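Local coordinates for surface-associated protein CshB (Streptococcus gordonii, PDB 6YZG) that probably mediates adhesion of the streptococcal cell to host fibronectin, this chain containing non-repetitive domain 2 of a much longer cell-wall-anchored surface protein, at residues 147-155 / 182-190; 18-26 / 36-44. All coordinates share one frame; numbering follows the deposited sequence.

Contact 1: residues 147-155 / 182-190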
loop_
_atom_site.group_PDB
_atom_site.type_symbol
_atom_site.label_atom_id
_atom_site.label_comp_id
_atom_site.label_asym_id
_atom_site.label_seq_id
_atom_site.Cartn_x
_atom_site.Cartn_y
_atom_site.Cartn_z
ATOM N N ASP A 147 -3.744 4.909 -3.886
ATOM C CA ASP A 147 -2.454 4.193 -3.857
ATOM C C ASP A 147 -2.411 3.217 -5.039
ATOM O O ASP A 147 -3.428 2.792 -5.516
ATOM C CB ASP A 147 -2.257 3.413 -2.557
ATOM C CG ASP A 147 -0.799 3.434 -2.100
ATOM O OD1 ASP A 147 0.071 3.716 -2.910
ATOM O OD2 ASP A 147 -0.550 3.255 -0.913
ATOM N N ALA A 148 -1.208 2.956 -5.493
ATOM C CA ALA A 148 -0.974 2.024 -6.599
ATOM C C ALA A 148 0.145 1.040 -6.231
ATOM O O ALA A 148 1.189 1.446 -5.829
ATOM C CB ALA A 148 -0.600 2.818 -7.823
ATOM N N ASN A 149 -0.167 -0.224 -6.344
ATOM C CA ASN A 149 0.832 -1.294 -6.299
ATOM C C ASN A 149 1.392 -1.444 -7.715
ATOM O O ASN A 149 0.929 -0.814 -8.669
ATOM C CB ASN A 149 0.181 -2.511 -5.657
ATOM C CG ASN A 149 -0.855 -3.195 -6.495
ATOM O OD1 ASN A 149 -0.624 -3.441 -7.677
ATOM N ND2 ASN A 149 -1.964 -3.587 -5.866
ATOM N N PRO A 150 2.435 -2.252 -7.942
ATOM C CA PRO A 150 3.065 -2.355 -9.241
ATOM C C PRO A 150 2.175 -2.850 -10.384
ATOM O O PRO A 150 2.607 -2.688 -11.517
ATOM C CB PRO A 150 4.207 -3.366 -8.991
ATOM C CG PRO A 150 4.495 -3.193 -7.531
ATOM C CD PRO A 150 3.132 -3.045 -6.908
ATOM N N GLY A 151 1.008 -3.436 -10.143
ATOM C CA GLY A 151 0.058 -3.810 -11.195
ATOM C C GLY A 151 -1.088 -2.855 -11.374
ATOM O O GLY A 151 -2.031 -3.223 -12.047
ATOM N N GLU A 152 -1.013 -1.684 -10.770
ATOM C CA GLU A 152 -2.110 -0.677 -10.837
ATOM C C GLU A 152 -1.540 0.535 -11.575
ATOM O O GLU A 152 -0.535 1.073 -11.136
ATOM C CB GLU A 152 -2.683 -0.274 -9.475
ATOM C CG GLU A 152 -3.276 -1.464 -8.722
ATOM C CD GLU A 152 -3.788 -1.146 -7.326
ATOM O OE1 GLU A 152 -3.023 -0.536 -6.561
ATOM O OE2 GLU A 152 -4.934 -1.475 -7.019
ATOM N N PHE A 153 -2.145 0.933 -12.696
ATOM C CA PHE A 153 -1.581 1.962 -13.586
ATOM C C PHE A 153 -2.488 3.174 -13.634
ATOM O O PHE A 153 -3.699 3.053 -13.903
ATOM C CB PHE A 153 -1.398 1.381 -14.997
ATOM C CG PHE A 153 -0.656 0.055 -15.070
ATOM C CD1 PHE A 153 0.441 -0.198 -14.270
ATOM C CD2 PHE A 153 -1.127 -0.929 -15.875
ATOM C CE1 PHE A 153 1.089 -1.415 -14.340
ATOM C CE2 PHE A 153 -0.550 -2.195 -15.895
ATOM C CZ PHE A 153 0.619 -2.396 -15.197
ATOM N N ALA A 154 -1.878 4.352 -13.482
ATOM C CA ALA A 154 -2.519 5.641 -13.834
ATOM C C ALA A 154 -1.515 6.427 -14.667
ATOM O O ALA A 154 -0.352 6.598 -14.277
ATOM C CB ALA A 154 -2.973 6.376 -12.604
ATOM N N ILE A 155 -1.997 6.889 -15.808
ATOM C CA ILE A 155 -1.161 7.574 -16.826
ATOM C C ILE A 155 -1.819 8.924 -17.089
ATOM O O ILE A 155 -3.035 8.972 -17.304
ATOM C CB ILE A 155 -1.055 6.753 -18.123
ATOM C CG1 ILE A 155 -0.392 5.398 -17.835
ATOM C CG2 ILE A 155 -0.309 7.534 -19.186
ATOM C CD1 ILE A 155 -0.619 4.388 -18.942
ATOM N N ILE A 182 7.137 2.448 -12.191
ATOM C CA ILE A 182 6.925 0.991 -12.285
ATOM C C ILE A 182 7.703 0.491 -13.482
ATOM O O ILE A 182 7.517 0.981 -14.614
ATOM C CB ILE A 182 5.429 0.627 -12.409
ATOM C CG1 ILE A 182 4.654 1.148 -11.219
ATOM C CG2 ILE A 182 5.258 -0.862 -12.581
ATOM C CD1 ILE A 182 3.133 1.015 -11.275
ATOM N N THR A 183 8.514 -0.533 -13.241
ATOM C CA THR A 183 9.264 -1.177 -14.309
ATOM C C THR A 183 8.740 -2.573 -14.619
ATOM O O THR A 183 7.953 -3.137 -13.821
ATOM C CB THR A 183 10.735 -1.278 -13.907
ATOM O OG1 THR A 183 10.809 -2.164 -12.797
ATOM C CG2 THR A 183 11.335 0.057 -13.547
ATOM N N LYS A 184 9.145 -3.080 -15.777
ATOM C CA LYS A 184 8.785 -4.456 -16.165
ATOM C C LYS A 184 9.220 -5.442 -15.085
ATOM O O LYS A 184 8.452 -6.301 -14.744
ATOM C CB LYS A 184 9.408 -4.783 -17.523
ATOM C CG LYS A 184 9.168 -6.214 -17.972
ATOM C CD LYS A 184 9.377 -6.432 -19.440
ATOM C CE LYS A 184 8.801 -7.766 -19.877
ATOM N NZ LYS A 184 9.017 -8.009 -21.320
ATOM N N LYS A 185 10.418 -5.287 -14.533
ATOM C CA LYS A 185 10.875 -6.180 -13.451
ATOM C C LYS A 185 9.954 -6.112 -12.246
ATOM O O LYS A 185 9.559 -7.157 -11.680
ATOM C CB LYS A 185 12.319 -5.799 -13.086
ATOM C CG LYS A 185 12.856 -6.676 -11.948
ATOM C CD LYS A 185 14.279 -6.369 -11.554
ATOM C CE LYS A 185 14.980 -7.569 -10.953
ATOM N NZ LYS A 185 14.175 -8.185 -9.870
ATOM N N MET A 186 9.534 -4.924 -11.826
ATOM C CA MET A 186 8.657 -4.790 -10.657
ATOM C C MET A 186 7.303 -5.469 -10.934
ATOM O O MET A 186 6.707 -6.098 -10.027
ATOM C CB MET A 186 8.387 -3.324 -10.339
ATOM C CG MET A 186 9.539 -2.628 -9.677
ATOM S SD MET A 186 9.289 -0.807 -9.737
ATOM C CE MET A 186 10.955 -0.255 -9.389
ATOM N N LEU A 187 6.786 -5.270 -12.137
ATOM C CA LEU A 187 5.475 -5.830 -12.532
ATOM C C LEU A 187 5.578 -7.372 -12.541
ATOM O O LEU A 187 4.681 -8.022 -11.993
ATOM C CB LEU A 187 5.072 -5.213 -13.884
ATOM C CG LEU A 187 3.762 -5.705 -14.455
ATOM C CD1 LEU A 187 2.589 -5.504 -13.503
ATOM C CD2 LEU A 187 3.528 -5.027 -15.796
ATOM N N ASP A 188 6.658 -7.927 -13.095
ATOM C CA ASP A 188 6.835 -9.401 -13.222
ATOM C C ASP A 188 7.077 -9.969 -11.830
ATOM O O ASP A 188 6.465 -11.061 -11.553
ATOM C CB ASP A 188 7.895 -9.734 -14.259
ATOM C CG ASP A 188 7.393 -9.614 -15.681
ATOM O OD1 ASP A 188 6.149 -9.759 -15.900
ATOM O OD2 ASP A 188 8.220 -9.430 -16.547
ATOM N N ASP A 189 7.838 -9.272 -10.969
ATOM C CA ASP A 189 8.041 -9.716 -9.564
ATOM C C ASP A 189 6.696 -9.738 -8.845
ATOM O O ASP A 189 6.416 -10.710 -8.124
ATOM C CB ASP A 189 9.046 -8.863 -8.808
ATOM C CG ASP A 189 10.477 -9.061 -9.276
ATOM O OD1 ASP A 189 10.728 -10.011 -10.085
ATOM O OD2 ASP A 189 11.331 -8.223 -8.883
ATOM N N GLU A 190 5.839 -8.741 -9.059
ATOM C CA GLU A 190 4.515 -8.682 -8.396
ATOM C C GLU A 190 3.661 -9.822 -8.940
ATOM O O GLU A 190 2.882 -10.399 -8.136
ATOM C CB GLU A 190 3.840 -7.331 -8.634
ATOM C CG GLU A 190 2.646 -7.075 -7.772
ATOM C CD GLU A 190 2.968 -6.893 -6.286
ATOM O OE1 GLU A 190 2.024 -6.922 -5.509
ATOM O OE2 GLU A 190 4.156 -6.695 -5.922
#

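Contact 2: residues 18-26 / 36-44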
loop_
_atom_site.group_PDB
_atom_site.type_symbol
_atom_site.label_atom_id
_atom_site.label_comp_id
_atom_site.label_asym_id
_atom_site.label_seq_id
_atom_site.Cartn_x
_atom_site.Cartn_y
_atom_site.Cartn_z
ATOM N N GLY A 18 -23.475 9.908 -15.189
ATOM C CA GLY A 18 -22.040 9.873 -15.473
ATOM C C GLY A 18 -21.654 10.580 -16.766
ATOM O O GLY A 18 -22.529 11.098 -17.525
ATOM N N LEU A 19 -20.362 10.570 -17.034
ATOM C CA LEU A 19 -19.821 11.354 -18.151
ATOM C C LEU A 19 -20.162 10.648 -19.450
ATOM O O LEU A 19 -20.029 9.436 -19.603
ATOM C CB LEU A 19 -18.299 11.518 -18.005
ATOM C CG LEU A 19 -17.868 12.690 -17.113
ATOM C CD1 LEU A 19 -18.525 12.724 -15.765
ATOM C CD2 LEU A 19 -16.352 12.652 -16.949
ATOM N N LYS A 20 -20.392 11.479 -20.448
ATOM C CA LYS A 20 -20.458 11.068 -21.865
ATOM C C LYS A 20 -19.658 12.095 -22.688
ATOM O O LYS A 20 -19.284 13.123 -22.145
ATOM C CB LYS A 20 -21.890 10.970 -22.406
ATOM C CG LYS A 20 -22.740 12.224 -22.330
ATOM C CD LYS A 20 -24.182 11.853 -22.560
ATOM C CE LYS A 20 -24.993 13.000 -23.035
ATOM N NZ LYS A 20 -26.073 12.453 -23.897
ATOM N N VAL A 21 -19.400 11.793 -23.949
ATOM C CA VAL A 21 -18.766 12.777 -24.822
ATOM C C VAL A 21 -19.667 14.011 -24.909
ATOM O O VAL A 21 -20.862 13.854 -25.147
ATOM C CB VAL A 21 -18.389 12.169 -26.175
ATOM C CG1 VAL A 21 -17.886 13.215 -27.145
ATOM C CG2 VAL A 21 -17.348 11.074 -25.974
ATOM N N GLY A 22 -19.126 15.164 -24.562
ATOM C CA GLY A 22 -19.871 16.427 -24.533
ATOM C C GLY A 22 -20.331 16.813 -23.155
ATOM O O GLY A 22 -20.902 17.908 -22.991
ATOM N N THR A 23 -20.183 15.963 -22.139
ATOM C CA THR A 23 -20.389 16.396 -20.759
ATOM C C THR A 23 -19.448 17.541 -20.423
ATOM O O THR A 23 -18.264 17.546 -20.854
ATOM C CB THR A 23 -20.140 15.270 -19.750
ATOM O OG1 THR A 23 -21.113 14.239 -19.972
ATOM C CG2 THR A 23 -20.134 15.727 -18.302
ATOM N N THR A 24 -19.921 18.540 -19.691
ATOM C CA THR A 24 -19.065 19.630 -19.221
ATOM C C THR A 24 -19.038 19.722 -17.698
ATOM O O THR A 24 -20.025 19.409 -16.988
ATOM C CB THR A 24 -19.476 21.001 -19.803
ATOM O OG1 THR A 24 -20.791 21.351 -19.306
ATOM C CG2 THR A 24 -19.342 20.995 -21.297
ATOM N N PHE A 25 -17.892 20.216 -17.214
ATOM C CA PHE A 25 -17.681 20.577 -15.797
ATOM C C PHE A 25 -17.239 22.034 -15.846
ATOM O O PHE A 25 -16.225 22.325 -16.522
ATOM C CB PHE A 25 -16.641 19.703 -15.087
ATOM C CG PHE A 25 -16.311 20.133 -13.691
ATOM C CD1 PHE A 25 -15.321 21.078 -13.468
ATOM C CD2 PHE A 25 -17.055 19.634 -12.625
ATOM C CE1 PHE A 25 -15.067 21.512 -12.184
ATOM C CE2 PHE A 25 -16.748 20.048 -11.325
ATOM C CZ PHE A 25 -15.770 20.993 -11.140
ATOM N N THR A 26 -17.870 22.946 -15.123
ATOM C CA THR A 26 -17.510 24.352 -15.153
ATOM C C THR A 26 -17.448 24.914 -13.727
ATOM O O THR A 26 -18.329 24.645 -12.922
ATOM C CB THR A 26 -18.593 25.126 -15.930
ATOM O OG1 THR A 26 -18.891 24.521 -17.195
ATOM C CG2 THR A 26 -18.117 26.550 -16.107
ATOM N N THR A 36 -13.460 25.449 -17.733
ATOM C CA THR A 36 -14.489 24.591 -18.325
ATOM C C THR A 36 -13.784 23.362 -18.849
ATOM O O THR A 36 -12.855 23.509 -19.703
ATOM C CB THR A 36 -15.243 25.270 -19.460
ATOM O OG1 THR A 36 -15.821 26.514 -18.987
ATOM C CG2 THR A 36 -16.325 24.379 -19.999
ATOM N N LEU A 37 -14.193 22.188 -18.425
ATOM C CA LEU A 37 -13.717 20.902 -18.923
ATOM C C LEU A 37 -14.839 20.334 -19.786
ATOM O O LEU A 37 -16.019 20.321 -19.369
ATOM C CB LEU A 37 -13.453 19.881 -17.820
ATOM C CG LEU A 37 -12.570 20.296 -16.655
ATOM C CD1 LEU A 37 -12.306 19.115 -15.739
ATOM C CD2 LEU A 37 -11.350 21.082 -17.006
ATOM N N THR A 38 -14.493 19.838 -20.960
ATOM C CA THR A 38 -15.452 19.151 -21.830
ATOM C C THR A 38 -14.932 17.757 -22.138
ATOM O O THR A 38 -13.760 17.646 -22.512
ATOM C CB THR A 38 -15.662 19.882 -23.160
ATOM O OG1 THR A 38 -16.056 21.249 -22.905
ATOM C CG2 THR A 38 -16.724 19.227 -24.003
ATOM N N VAL A 39 -15.744 16.733 -21.936
ATOM C CA VAL A 39 -15.312 15.367 -22.279
ATOM C C VAL A 39 -15.183 15.212 -23.780
ATOM O O VAL A 39 -16.205 15.402 -24.508
ATOM C CB VAL A 39 -16.243 14.331 -21.687
ATOM C CG1 VAL A 39 -15.777 12.973 -22.106
ATOM C CG2 VAL A 39 -16.388 14.465 -20.192
ATOM N N LYS A 40 -13.975 14.965 -24.281
ATOM C CA LYS A 40 -13.717 14.795 -25.735
ATOM C C LYS A 40 -13.807 13.300 -26.080
ATOM O O LYS A 40 -14.261 12.965 -27.181
ATOM C CB LYS A 40 -12.314 15.327 -26.033
ATOM C CG LYS A 40 -11.887 15.225 -27.487
ATOM C CD LYS A 40 -10.540 15.841 -27.723
ATOM C CE LYS A 40 -10.186 15.888 -29.191
ATOM N NZ LYS A 40 -9.480 17.150 -29.498
ATOM N N GLU A 41 -13.265 12.433 -25.207
ATOM C CA GLU A 41 -13.133 10.985 -25.487
ATOM C C GLU A 41 -13.265 10.212 -24.180
ATOM O O GLU A 41 -12.827 10.718 -23.124
ATOM C CB GLU A 41 -11.755 10.657 -26.093
ATOM C CG GLU A 41 -11.478 11.282 -27.421
ATOM C CD GLU A 41 -10.183 10.733 -27.979
ATOM O OE1 GLU A 41 -10.246 10.041 -29.032
ATOM O OE2 GLU A 41 -9.154 10.870 -27.268
ATOM N N LEU A 42 -13.889 9.051 -24.228
ATOM C CA LEU A 42 -13.958 8.093 -23.125
ATOM C C LEU A 42 -13.449 6.752 -23.679
ATOM O O LEU A 42 -14.263 5.852 -24.091
ATOM C CB LEU A 42 -15.391 7.982 -22.573
ATOM C CG LEU A 42 -15.841 9.218 -21.823
ATOM C CD1 LEU A 42 -17.358 9.358 -21.817
ATOM C CD2 LEU A 42 -15.313 9.183 -20.400
ATOM N N LYS A 43 -12.152 6.593 -23.656
ATOM C CA LYS A 43 -11.490 5.426 -24.241
ATOM C C LYS A 43 -10.244 5.117 -23.456
ATOM O O LYS A 43 -9.582 5.996 -22.869
ATOM C CB LYS A 43 -11.132 5.627 -25.708
ATOM C CG LYS A 43 -12.308 5.733 -26.670
ATOM C CD LYS A 43 -11.828 5.472 -28.157
ATOM C CE LYS A 43 -12.937 5.177 -29.146
ATOM N NZ LYS A 43 -13.857 4.095 -28.696
ATOM N N PRO A 44 -9.883 3.811 -23.382
ATOM C CA PRO A 44 -8.691 3.409 -22.638
ATOM C C PRO A 44 -7.372 3.556 -23.418
ATOM O O PRO A 44 -7.341 3.909 -24.572
ATOM C CB PRO A 44 -8.972 1.942 -22.345
ATOM C CG PRO A 44 -9.706 1.493 -23.602
ATOM C CD PRO A 44 -10.660 2.649 -23.889
#

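Contact 1: residues 147-155 / 182-190
Asn-149 N donates to Glu-152 OE1 over 2.9 Å at 167°, meeting that oxygen on its anti side, and the carbonyl oxygens of both residues touch Ile-182 CD1. This bond braces a type I beta turn, Asn-149 to Glu-152, that rests on the first turns of helix 184-193 within the CshA-type non-repetitive domain 2. Pro-150 O, buried and without a hydrogen-bond partner in the model, faces two methyls, Ile-182 CG2 and Leu-187 CD1, each at 3.4 Å. Thr-183, the N-cap, forms a capping box with Met-186: Met-186 N donates to Thr-183 OG1, and Thr-183 N weakly to Met-186 SD. The Pro-150 ring lies against Met-186 O and the side chain of Glu-190, which bends at chi2 (68°) and crosses the ring at about a right angle; its OE1 forms a salt bridge with Arg-194. Phe-153 presents its ring edge to Ile-182 CD1 and Leu-187 CD2, while Gly-151 O sits 4.1 Å above one face, over the centre. Phe-153 to Ile-155 pair in an antiparallel ladder with a strand of the second subunit. Leu-187 CG stands anti to its own nitrogen (chi1 179°), bringing CD2 to 4.0 Å from Phe-153 CZ.

Contact 2: residues 18-26 / 36-44
Val-39 points its isopropyl group into the bend of segment 18-26, and its two branches divide the work. Val-39 CG1 lies 3.5 Å from Lys-20 O, whereas Val-39 CG2, anti to the carbonyl carbon, reaches Leu-19 CD2 at 3.7 Å and also touches Thr-23 CB. The Leu-19 and Val-39 side chains cross at about a right angle. Beyond them Leu-42 brings a single methyl, CD1, against Lys-20 CA (3.5 Å) and Leu-19 O, and Val-21 lays CG1 alongside Lys-40 O. Farther along, the threonines keep a different relation: Thr-24 beside Thr-38 and Thr-26 beside Thr-36 run side by side and point the same way, with Thr-24 CG2 3.7 Å from Thr-38 OG1. Both are non-hydrogen-bonded pairs of the antiparallel beta hairpin formed by strands 24-30 and 33-41. The hydrogen-bonded pair between them, Phe-25 with Leu-37, sends its side chains to the other face of the sheet; Leu-37 N donates a hydrogen bond to Phe-25 O at 2.8 Å and 173°. There the Phe-25 ring meets Trp-10 and Phe-4 edge-to-face, and Leu-37 packs on Phe-125 and on Met-260 of the second subunit. Past the ladder, a type II turn from Lys-20 to Thr-23 bends the chain, yet the bonding continues: Val-39 N donates to Thr-23 O, and Gly-22 N to Val-39 O at 2.9 Å, tilted 18° from the carbonyl plane. The turn is tied internally by Lys-20 N, which donates to Thr-23 OG1 over 2.9 Å; that hydroxyl is also hydrogen-bonded to Asn-12 O.

How the contacts relate
Contact 1 and contact 2 illustrate two ways of joining neighbouring segments in one domain: a turn seated on a helix with no hydrogen bond between the segments, and a hairpin knit by backbone bonds. Along the chain they follow in series, 18-26 / 36-44 closing before 147-155 / 182-190 opens. Their centres stand 28 Å apart, and their nearest atoms come to about 8 Å without touching. Strand 153-158 of contact 1 and the hairpin of contact 2 lie in different sheets, the former extended across the interface by the second subunit. Both contacts reach that subunit: Asp-147 forms a salt bridge with Arg-233 of the second subunit, and Lys-40 with Glu-245 of the second subunit.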